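PDB 3UMV: deoxyribodipyrimidine photo-lyase from Oryza sativa Japonica Group, which catalyses the light-driven splitting of cyclobutane pyrimidine dimers in ultraviolet-damaged DNA back to two pyrimidines, using one bound FAD per subunit. Local coordinates for residues V171-T176 against V195-L200; Y199-F203 against S294-L300; L281-P286 against K390-F394. All blocks are in the same frame, centred on the assembly; numbering follows the deposited sequence.

Contact 1 of 3, residues V171-T176 against V195-L200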
loop_
_atom_site.group_PDB
_atom_site.type_symbol
_atom_site.label_atom_id
_atom_site.label_comp_id
_atom_site.label_asym_id
_atom_site.label_seq_id
_atom_site.Cartn_x
_atom_site.Cartn_y
_atom_site.Cartn_z
ATOM N N VAL A 171 0.298 -0.271 12.703
ATOM C CA VAL A 171 0.586 0.114 14.083
ATOM C C VAL A 171 0.145 -0.996 15.015
ATOM O O VAL A 171 0.900 -1.423 15.890
ATOM C CB VAL A 171 -0.131 1.432 14.498
ATOM C CG1 VAL A 171 0.219 1.792 15.931
ATOM C CG2 VAL A 171 0.267 2.567 13.557
ATOM N N VAL A 172 -1.094 -1.447 14.843
ATOM C CA VAL A 172 -1.595 -2.562 15.626
ATOM C C VAL A 172 -1.544 -3.791 14.724
ATOM O O VAL A 172 -2.101 -3.780 13.623
ATOM C CB VAL A 172 -3.047 -2.311 16.103
ATOM C CG1 VAL A 172 -3.535 -3.466 16.977
ATOM C CG2 VAL A 172 -3.156 -0.989 16.884
ATOM N N PRO A 173 -0.866 -4.857 15.166
ATOM C CA PRO A 173 -0.743 -6.052 14.320
ATOM C C PRO A 173 -2.089 -6.518 13.793
ATOM O O PRO A 173 -3.070 -6.534 14.547
ATOM C CB PRO A 173 -0.152 -7.084 15.280
ATOM C CG PRO A 173 0.624 -6.266 16.261
ATOM C CD PRO A 173 -0.116 -4.979 16.430
ATOM N N VAL A 174 -2.139 -6.873 12.509
ATOM C CA VAL A 174 -3.401 -7.219 11.856
ATOM C C VAL A 174 -4.176 -8.351 12.565
ATOM O O VAL A 174 -5.408 -8.301 12.659
ATOM C CB VAL A 174 -3.177 -7.584 10.371
ATOM C CG1 VAL A 174 -2.292 -8.850 10.250
ATOM C CG2 VAL A 174 -4.520 -7.788 9.678
ATOM N N TRP A 175 -3.468 -9.361 13.068
ATOM C CA TRP A 175 -4.137 -10.501 13.708
ATOM C C TRP A 175 -4.549 -10.186 15.149
ATOM O O TRP A 175 -5.332 -10.915 15.762
ATOM C CB TRP A 175 -3.244 -11.757 13.649
ATOM C CG TRP A 175 -1.808 -11.423 13.801
ATOM C CD1 TRP A 175 -1.180 -10.993 14.941
ATOM C CD2 TRP A 175 -0.806 -11.455 12.780
ATOM N NE1 TRP A 175 0.152 -10.765 14.692
ATOM C CE2 TRP A 175 0.407 -11.036 13.372
ATOM C CE3 TRP A 175 -0.813 -11.806 11.428
ATOM C CZ2 TRP A 175 1.591 -10.949 12.657
ATOM C CZ3 TRP A 175 0.365 -11.731 10.722
ATOM C CH2 TRP A 175 1.555 -11.312 11.335
ATOM N N THR A 176 -4.040 -9.076 15.673
ATOM C CA THR A 176 -4.346 -8.642 17.028
ATOM C C THR A 176 -5.434 -7.566 17.046
ATOM O O THR A 176 -6.268 -7.529 17.953
ATOM C CB THR A 176 -3.093 -8.085 17.703
ATOM O OG1 THR A 176 -2.107 -9.119 17.782
ATOM C CG2 THR A 176 -3.407 -7.579 19.099
ATOM N N VAL A 195 -6.066 -0.366 22.422
ATOM C CA VAL A 195 -4.697 -0.841 22.501
ATOM C C VAL A 195 -3.731 0.106 21.800
ATOM O O VAL A 195 -2.558 -0.218 21.618
ATOM C CB VAL A 195 -4.553 -2.250 21.880
ATOM C CG1 VAL A 195 -5.374 -3.266 22.653
ATOM C CG2 VAL A 195 -4.973 -2.240 20.426
ATOM N N MET A 196 -4.216 1.277 21.408
ATOM C CA MET A 196 -3.383 2.202 20.656
ATOM C C MET A 196 -2.174 2.636 21.470
ATOM O O MET A 196 -1.066 2.687 20.943
ATOM C CB MET A 196 -4.179 3.418 20.180
ATOM C CG MET A 196 -3.445 4.267 19.140
ATOM S SD MET A 196 -3.069 3.411 17.573
ATOM C CE MET A 196 -4.668 2.753 17.114
ATOM N N ASP A 197 -2.375 2.924 22.758
ATOM C CA ASP A 197 -1.266 3.352 23.610
ATOM C C ASP A 197 -0.185 2.268 23.742
ATOM O O ASP A 197 0.998 2.567 23.890
ATOM C CB ASP A 197 -1.770 3.793 24.993
ATOM C CG ASP A 197 -2.510 5.119 24.952
ATOM O OD1 ASP A 197 -2.336 5.876 23.967
ATOM O OD2 ASP A 197 -3.261 5.408 25.912
ATOM N N GLU A 198 -0.594 1.008 23.648
ATOM C CA GLU A 198 0.334 -0.108 23.726
ATOM C C GLU A 198 1.204 -0.293 22.478
ATOM O O GLU A 198 2.322 -0.807 22.575
ATOM C CB GLU A 198 -0.424 -1.404 24.034
ATOM C CG GLU A 198 0.447 -2.648 24.067
ATOM C CD GLU A 198 -0.294 -3.875 24.574
ATOM O OE1 GLU A 198 -1.532 -3.808 24.738
ATOM O OE2 GLU A 198 0.366 -4.911 24.805
ATOM N N TYR A 199 0.699 0.116 21.313
ATOM C CA TYR A 199 1.399 -0.139 20.044
ATOM C C TYR A 199 1.981 1.090 19.352
ATOM O O TYR A 199 2.959 0.979 18.591
ATOM C CB TYR A 199 0.482 -0.890 19.074
ATOM C CG TYR A 199 0.180 -2.283 19.556
ATOM C CD1 TYR A 199 1.108 -3.292 19.409
ATOM C CD2 TYR A 199 -1.024 -2.579 20.180
ATOM C CE1 TYR A 199 0.860 -4.558 19.855
ATOM C CE2 TYR A 199 -1.292 -3.864 20.633
ATOM C CZ TYR A 199 -0.339 -4.850 20.454
ATOM O OH TYR A 199 -0.568 -6.129 20.893
ATOM N N LEU A 200 1.396 2.257 19.608
ATOM C CA LEU A 200 1.923 3.487 19.031
ATOM C C LEU A 200 3.067 4.025 19.889
ATOM O O LEU A 200 2.894 4.967 20.664
ATOM C CB LEU A 200 0.828 4.532 18.847
ATOM C CG LEU A 200 1.259 5.803 18.125
ATOM C CD1 LEU A 200 1.973 5.478 16.817
ATOM C CD2 LEU A 200 0.033 6.680 17.851
#
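Both methyls of Val172 straddle Val195 CG2 at the start of helix 196-199. CG1, anti to the backbone N (chi1 -177°), comes 3.9 Å from Val195 CG2 and approaches Tyr199 CD2 obliquely. CG2 also meets the end of Met196, whose chain bends at its second and third torsions and carries CE to 4.0 Å from Val172 CG2. A second bump, Val171 CG1, enters the hollow where the helix ends: Leu200 CB lies 4.0 Å from this methyl on one part of the rim, and Met196 SD and the Tyr199 carbonyl bound it elsewhere.

The largest projection from the helix is the Tyr199 side chain, which slots in beside the turn at Pro173. Val171 O presses on Tyr199 CB at 3.3 Å. Pro173 CD sits over one face of the ring in a CH-pi contact, 3.9 Å from the Tyr199 ring centroid and 24° off its normal, while Glu198 CG covers the opposite face and Val195 CB meets the edge in plane. Farther along, the Tyr199 hydroxyl ends against the methyl of Thr176, with OH and CG2 3.7 Å apart. The fit between the two segments is thus made by van der Waals contact and one CH-pi contact, and polar ties come from outside: Arg25 bonds the carbonyls of both Val171 and Tyr199, and Glu325 takes the backbone N-H groups of Val171 and Val172. Because the segment 171-176 comes after 162-166, the final strand in chain order, the contact probably belongs to the connection from the photolyase alpha/beta domain to the helical FAD-binding part.

Contact 2 of 3, residues Y199-F203 against S294-L300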
loop_
_atom_site.group_PDB
_atom_site.type_symbol
_atom_site.label_atom_id
_atom_site.label_comp_id
_atom_site.label_asym_id
_atom_site.label_seq_id
_atom_site.Cartn_x
_atom_site.Cartn_y
_atom_site.Cartn_z
ATOM N N TYR A 199 0.699 0.116 21.313
ATOM C CA TYR A 199 1.399 -0.139 20.044
ATOM C C TYR A 199 1.981 1.090 19.352
ATOM O O TYR A 199 2.959 0.979 18.591
ATOM C CB TYR A 199 0.482 -0.890 19.074
ATOM C CG TYR A 199 0.180 -2.283 19.556
ATOM C CD1 TYR A 199 1.108 -3.292 19.409
ATOM C CD2 TYR A 199 -1.024 -2.579 20.180
ATOM C CE1 TYR A 199 0.860 -4.558 19.855
ATOM C CE2 TYR A 199 -1.292 -3.864 20.633
ATOM C CZ TYR A 199 -0.339 -4.850 20.454
ATOM O OH TYR A 199 -0.568 -6.129 20.893
ATOM N N LEU A 200 1.396 2.257 19.608
ATOM C CA LEU A 200 1.923 3.487 19.031
ATOM C C LEU A 200 3.067 4.025 19.889
ATOM O O LEU A 200 2.894 4.967 20.664
ATOM C CB LEU A 200 0.828 4.532 18.847
ATOM C CG LEU A 200 1.259 5.803 18.125
ATOM C CD1 LEU A 200 1.973 5.478 16.817
ATOM C CD2 LEU A 200 0.033 6.680 17.851
ATOM N N VAL A 201 4.227 3.401 19.725
ATOM C CA VAL A 201 5.403 3.632 20.550
ATOM C C VAL A 201 6.606 3.871 19.649
ATOM O O VAL A 201 6.561 3.602 18.448
ATOM C CB VAL A 201 5.684 2.415 21.461
ATOM C CG1 VAL A 201 4.465 2.099 22.291
ATOM C CG2 VAL A 201 6.074 1.197 20.638
ATOM N N GLU A 202 7.686 4.382 20.220
ATOM C CA GLU A 202 8.873 4.670 19.429
ATOM C C GLU A 202 9.577 3.393 19.002
ATOM O O GLU A 202 9.375 2.327 19.593
ATOM C CB GLU A 202 9.840 5.578 20.211
ATOM C CG GLU A 202 9.740 7.071 19.819
ATOM C CD GLU A 202 10.127 7.344 18.361
ATOM O OE1 GLU A 202 9.944 8.498 17.895
ATOM O OE2 GLU A 202 10.620 6.410 17.679
ATOM N N PHE A 203 10.416 3.523 17.982
ATOM C CA PHE A 203 11.249 2.431 17.490
ATOM C C PHE A 203 12.651 2.515 18.089
ATOM O O PHE A 203 13.262 3.584 18.094
ATOM C CB PHE A 203 11.419 2.552 15.977
ATOM C CG PHE A 203 10.189 2.216 15.175
ATOM C CD1 PHE A 203 9.234 3.183 14.891
ATOM C CD2 PHE A 203 10.011 0.933 14.675
ATOM C CE1 PHE A 203 8.111 2.870 14.126
ATOM C CE2 PHE A 203 8.894 0.608 13.922
ATOM C CZ PHE A 203 7.939 1.577 13.638
ATOM N N SER A 294 7.432 4.288 7.480
ATOM C CA SER A 294 6.571 3.538 8.381
ATOM C C SER A 294 5.302 4.344 8.694
ATOM O O SER A 294 5.383 5.535 9.003
ATOM C CB SER A 294 7.358 3.276 9.674
ATOM O OG SER A 294 6.492 2.994 10.758
ATOM N N ALA A 295 4.131 3.719 8.626
ATOM C CA ALA A 295 2.903 4.425 9.011
ATOM C C ALA A 295 2.944 4.791 10.495
ATOM O O ALA A 295 2.413 5.826 10.889
ATOM C CB ALA A 295 1.678 3.594 8.724
ATOM N N GLN A 296 3.555 3.919 11.300
ATOM C CA GLN A 296 3.763 4.164 12.727
ATOM C C GLN A 296 4.649 5.398 12.934
ATOM O O GLN A 296 4.338 6.252 13.771
ATOM C CB GLN A 296 4.364 2.914 13.390
ATOM C CG GLN A 296 4.582 3.017 14.890
ATOM C CD GLN A 296 4.766 1.655 15.541
ATOM O OE1 GLN A 296 4.400 0.614 14.974
ATOM N NE2 GLN A 296 5.340 1.651 16.729
ATOM N N ARG A 297 5.730 5.512 12.159
ATOM C CA ARG A 297 6.517 6.752 12.158
ATOM C C ARG A 297 5.653 7.991 11.882
ATOM O O ARG A 297 5.794 9.017 12.559
ATOM C CB ARG A 297 7.647 6.685 11.121
ATOM C CG ARG A 297 8.341 8.026 10.882
ATOM C CD ARG A 297 8.861 8.597 12.194
ATOM N NE ARG A 297 9.734 7.655 12.881
ATOM C CZ ARG A 297 10.065 7.722 14.165
ATOM N NH1 ARG A 297 10.867 6.801 14.681
ATOM N NH2 ARG A 297 9.593 8.700 14.933
ATOM N N CYS A 298 4.781 7.910 10.877
ATOM C CA CYS A 298 3.941 9.054 10.520
ATOM C C CYS A 298 2.987 9.390 11.674
ATOM O O CYS A 298 2.761 10.567 11.990
ATOM C CB CYS A 298 3.143 8.754 9.247
ATOM S SG CYS A 298 4.150 8.605 7.765
ATOM N N ALA A 299 2.424 8.351 12.287
ATOM C CA ALA A 299 1.536 8.521 13.439
ATOM C C ALA A 299 2.254 9.136 14.648
ATOM O O ALA A 299 1.713 10.024 15.297
ATOM C CB ALA A 299 0.916 7.184 13.826
ATOM N N LEU A 300 3.458 8.657 14.947
ATOM C CA LEU A 300 4.239 9.197 16.062
ATOM C C LEU A 300 4.527 10.681 15.887
ATOM O O LEU A 300 4.452 11.461 16.839
ATOM C CB LEU A 300 5.571 8.457 16.197
ATOM C CG LEU A 300 5.490 7.028 16.698
ATOM C CD1 LEU A 300 6.780 6.288 16.379
ATOM C CD2 LEU A 300 5.172 6.981 18.187
#
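Glu202 and Arg297 meet in an end-on, two-pronged salt bridge, although the CB of Glu202 points away from the helix 295-305; a bend at chi2 swings the carboxylate back. Arg297 NH2 gives a nearly straight bond (165°) to Glu202 OE1 at 3.0 Å, and NH1 reaches Glu202 OE2 at the same length, so each oxygen has its own nitrogen even though the two planes are 36° apart. OE2 is gripped twice, since on its anti side it also accepts from the backbone N of Phe203, which, with the two bonds from Arg297, helps to fix the turn of the carboxylate. The guanidinium is shared with Asp52, through NE, and with Glu301, so this cation probably serves a cluster of acids.

Gln296 holds the backbone beside them. It is extended, with CG anti to the backbone N (chi1 -178°), and its NE2 donates to Val201 O at 2.9 Å with the acceptor in the amide plane; OE1 takes a bond from Trp54, so the amide is fixed at both ends. Phe203 lies obliquely against Gln296, its CE1 3.6 Å from Gln296 CG, reaches Ser294 OG with CZ, and stacks on Trp54.

Leu200, the centre of an inverse gamma turn, brings new apolar contacts here: its CD1 is 3.6 Å from Ala299 CB and also touches Leu300 CD2, the two side chains lying alongside in antiparallel sense. Leu300 CD1 in turn lies over one face of the Arg297 guanidinium. Ser294 OG accepts from Arg297 N at 3.0 Å, a serine N-cap starting helix 295-305, to which the salt bridge and the Gln296 bond strap the connection that follows the photolyase alpha/beta domain.

Contact 3 of 3, residues L281-P286 against K390-F394. With FAD (flavin-adenine dinucleotide), chain I; URE (urea), chain J; EDO (1,2-ethanediol), chain C.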
loop_
_atom_site.group_PDB
_atom_site.type_symbol
_atom_site.label_atom_id
_atom_site.label_comp_id
_atom_site.label_asym_id
_atom_site.label_seq_id
_atom_site.Cartn_x
_atom_site.Cartn_y
_atom_site.Cartn_z
ATOM N N LEU A 281 -3.443 17.495 0.770
ATOM C CA LEU A 281 -3.240 16.091 1.094
ATOM C C LEU A 281 -1.778 15.854 1.478
ATOM O O LEU A 281 -0.894 16.582 1.039
ATOM C CB LEU A 281 -3.616 15.208 -0.095
ATOM C CG LEU A 281 -5.049 15.425 -0.579
ATOM C CD1 LEU A 281 -5.396 14.443 -1.687
ATOM C CD2 LEU A 281 -6.012 15.271 0.589
ATOM N N SER A 282 -1.520 14.833 2.286
ATOM C CA SER A 282 -0.154 14.584 2.757
ATOM C C SER A 282 0.810 14.200 1.625
ATOM O O SER A 282 1.997 14.498 1.697
ATOM C CB SER A 282 -0.119 13.513 3.856
ATOM O OG SER A 282 -0.302 12.204 3.321
ATOM N N GLY A 283 0.302 13.537 0.588
ATOM C CA GLY A 283 1.154 13.018 -0.469
ATOM C C GLY A 283 1.988 11.831 0.006
ATOM O O GLY A 283 3.036 11.511 -0.565
ATOM N N LEU A 284 1.510 11.171 1.057
ATOM C CA LEU A 284 2.257 10.086 1.695
ATOM C C LEU A 284 2.014 8.711 1.097
ATOM O O LEU A 284 2.853 7.824 1.245
ATOM C CB LEU A 284 1.967 10.030 3.197
ATOM C CG LEU A 284 2.580 11.151 4.030
ATOM C CD1 LEU A 284 2.041 11.057 5.448
ATOM C CD2 LEU A 284 4.106 11.035 4.015
ATOM N N SER A 285 0.874 8.527 0.435
ATOM C CA SER A 285 0.499 7.179 -0.019
ATOM C C SER A 285 1.532 6.483 -0.918
ATOM O O SER A 285 1.698 5.271 -0.846
ATOM C CB SER A 285 -0.879 7.184 -0.679
ATOM O OG SER A 285 -0.880 7.932 -1.880
ATOM N N PRO A 286 2.239 7.230 -1.769
ATOM C CA PRO A 286 3.231 6.496 -2.572
ATOM C C PRO A 286 4.270 5.824 -1.672
ATOM O O PRO A 286 4.569 4.635 -1.787
ATOM C CB PRO A 286 3.882 7.589 -3.420
ATOM C CG PRO A 286 2.874 8.707 -3.451
ATOM C CD PRO A 286 2.149 8.658 -2.142
ATOM N N LYS A 390 -1.761 10.044 -9.284
ATOM C CA LYS A 390 -2.372 10.060 -7.963
ATOM C C LYS A 390 -3.628 10.914 -8.046
ATOM O O LYS A 390 -3.556 12.141 -8.070
ATOM C CB LYS A 390 -1.388 10.603 -6.914
ATOM C CG LYS A 390 -1.892 10.550 -5.471
ATOM C CD LYS A 390 -0.827 11.035 -4.474
ATOM C CE LYS A 390 -1.352 11.097 -3.041
ATOM N NZ LYS A 390 -2.373 12.197 -2.831
ATOM N N MET A 391 -4.777 10.258 -8.139
ATOM C CA MET A 391 -6.047 10.972 -8.248
ATOM C C MET A 391 -6.414 11.485 -6.870
ATOM O O MET A 391 -6.161 10.810 -5.878
ATOM C CB MET A 391 -7.149 10.047 -8.743
ATOM C CG MET A 391 -8.484 10.746 -8.962
ATOM S SD MET A 391 -9.845 9.602 -9.293
ATOM C CE MET A 391 -9.135 8.597 -10.595
ATOM N N HIS A 392 -6.995 12.680 -6.807
ATOM C CA HIS A 392 -7.373 13.255 -5.536
ATOM C C HIS A 392 -8.342 12.346 -4.779
ATOM O O HIS A 392 -9.304 11.824 -5.360
ATOM C CB HIS A 392 -8.004 14.634 -5.733
ATOM C CG HIS A 392 -8.363 15.294 -4.448
ATOM N ND1 HIS A 392 -7.521 16.182 -3.812
ATOM C CD2 HIS A 392 -9.459 15.181 -3.659
ATOM C CE1 HIS A 392 -8.080 16.586 -2.688
ATOM N NE2 HIS A 392 -9.261 16.006 -2.577
ATOM N N GLY A 393 -8.089 12.169 -3.486
ATOM C CA GLY A 393 -8.830 11.215 -2.675
ATOM C C GLY A 393 -10.338 11.370 -2.736
ATOM O O GLY A 393 -11.082 10.380 -2.776
ATOM N N PHE A 394 -10.813 12.608 -2.734
ATOM C CA PHE A 394 -12.249 12.814 -2.825
ATOM C C PHE A 394 -12.734 12.375 -4.216
ATOM O O PHE A 394 -13.762 11.722 -4.344
ATOM C CB PHE A 394 -12.638 14.267 -2.562
ATOM C CG PHE A 394 -14.120 14.487 -2.585
ATOM C CD1 PHE A 394 -14.870 14.345 -1.427
ATOM C CD2 PHE A 394 -14.772 14.783 -3.770
ATOM C CE1 PHE A 394 -16.238 14.534 -1.446
ATOM C CE2 PHE A 394 -16.143 14.968 -3.793
ATOM C CZ PHE A 394 -16.872 14.842 -2.629
HETATM P PA FAD I . -4.188 11.717 2.865
HETATM O O1A FAD I . -5.552 12.334 2.919
HETATM O O2A FAD I . -3.065 12.651 3.224
HETATM O O5B FAD I . -4.189 10.424 3.808
HETATM C C5B FAD I . -3.038 10.007 4.509
HETATM C C4B FAD I . -2.970 8.477 4.535
HETATM O O4B FAD I . -4.122 7.904 5.135
HETATM C C3B FAD I . -2.937 7.888 3.138
HETATM O O3B FAD I . -1.633 7.890 2.607
HETATM C C2B FAD I . -3.424 6.493 3.397
HETATM O O2B FAD I . -2.388 5.733 3.992
HETATM C C1B FAD I . -4.474 6.720 4.454
HETATM N N9A FAD I . -5.811 6.850 3.850
HETATM C C8A FAD I . -6.457 7.999 3.481
HETATM N N7A FAD I . -7.665 7.649 2.981
HETATM C C5A FAD I . -7.785 6.292 3.014
HETATM C C6A FAD I . -8.786 5.386 2.642
HETATM N N6A FAD I . -9.980 5.790 2.212
HETATM N N1A FAD I . -8.588 4.035 2.820
HETATM C C2A FAD I . -7.413 3.579 3.371
HETATM N N3A FAD I . -6.427 4.470 3.733
HETATM C C4A FAD I . -6.620 5.797 3.568
HETATM N N1 FAD I . -5.332 4.267 -1.300
HETATM C C2 FAD I . -4.121 3.703 -1.577
HETATM O O2 FAD I . -3.230 3.822 -0.735
HETATM N N3 FAD I . -3.924 3.002 -2.754
HETATM C C4 FAD I . -4.946 2.878 -3.678
HETATM O O4 FAD I . -4.765 2.257 -4.730
HETATM C C4X FAD I . -6.179 3.447 -3.381
HETATM N N5 FAD I . -7.231 3.371 -4.263
HETATM C C5X FAD I . -8.455 3.925 -3.943
HETATM C C6 FAD I . -9.531 3.814 -4.834
HETATM C C7 FAD I . -10.769 4.378 -4.514
HETATM C C7M FAD I . -11.913 4.232 -5.483
HETATM C C8 FAD I . -10.918 5.061 -3.303
HETATM C C8M FAD I . -12.220 5.691 -2.907
HETATM C C9 FAD I . -9.844 5.175 -2.437
HETATM C C9A FAD I . -8.622 4.609 -2.751
HETATM N N10 FAD I . -7.557 4.731 -1.883
HETATM C C10 FAD I . -6.357 4.142 -2.203
HETATM C "C1'" FAD I . -7.678 5.475 -0.560
HETATM C "C2'" FAD I . -7.319 6.992 -0.644
HETATM O "O2'" FAD I . -7.951 7.688 -1.725
HETATM C "C3'" FAD I . -5.808 7.274 -0.728
HETATM O "O3'" FAD I . -5.150 6.569 0.290
HETATM C "C4'" FAD I . -5.459 8.758 -0.589
HETATM O "O4'" FAD I . -6.105 9.498 -1.608
HETATM C "C5'" FAD I . -3.940 8.899 -0.670
HETATM O "O5'" FAD I . -3.475 10.219 -0.819
HETATM P P FAD I . -2.713 10.923 0.406
HETATM O O1P FAD I . -1.598 10.037 0.927
HETATM O O2P FAD I . -2.224 12.280 -0.029
HETATM O O3P FAD I . -3.982 11.051 1.393
HETATM C C URE J . -3.592 14.910 -5.485
HETATM O O URE J . -4.086 14.430 -6.506
HETATM N N1 URE J . -3.912 16.123 -5.093
HETATM N N2 URE J . -2.622 14.274 -4.877
HETATM C C1 EDO C . 0.841 15.074 -4.989
HETATM O O1 EDO C . -0.276 14.666 -5.682
HETATM C C2 EDO C . 0.960 14.678 -3.687
HETATM O O2 EDO C . -0.204 14.429 -2.996
#
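Lys390 runs out straight through its first three torsions (chi1 -175°), which brings CE to 3.4 Å from Ser285 OG, and the turn at the last (chi4 -70°) then carries NZ onto the FAD diphosphate. There NZ bonds FAD O2P at 2.8 Å and FAD O5' at 3.0 Å, with 1,2-ethanediol, probably from the crystallisation liquor, as a further partner.

The residues 281-286 grip the same phosphates with main-chain N-H groups. Ser282 offers FAD O2A both its N and its OG, the latter at 2.8 Å, and OG, in an ST turn, also accepts from Leu284 N. Gly283 N joins the lysine at FAD O2P, 2.9 Å away, and Ser285 N serves FAD O1P at 2.9 Å. The Ser285 hydroxyl is held instead by Asp427. A methionine in place of Lys390 would probably leave FAD O2P and O5' without this donor and take away the positive charge set against the diphosphate.

Apolar closure comes from Leu281, whose CD1 approaches His392 ND1 obliquely at 3.5 Å. Lacking a side chain, Gly393 lets FAD O4' come close to its CA, and a bound urea lies at the edge of the His392 ring. Together the two segments form the diphosphate-binding part of the photolyase pocket, where FAD is folded with its adenine turned back toward the flavin.

In the fold
Contacts 1 and 2 are neighbours, their centres 10 Å apart; they share Tyr199 and Leu200, and Val171 CG2 packs on Gln296 CA. Contact 1 closes first along the chain, and its second segment runs directly into contact 2, which reaches forward to helix 295-305. Contact 3 has its centre 24 Å from that of contact 1 and 20 Å from that of contact 2. Its segment 281-286 falls between the two segments of contact 2, entering helix 285-290 just before helix 295-305, and Cys298 SG touches Leu284 CD1. The connection following the alpha/beta sheet is thereby packed on helix 295-305, which follows helix 285-290; the latter begins at the segment that binds the FAD phosphates.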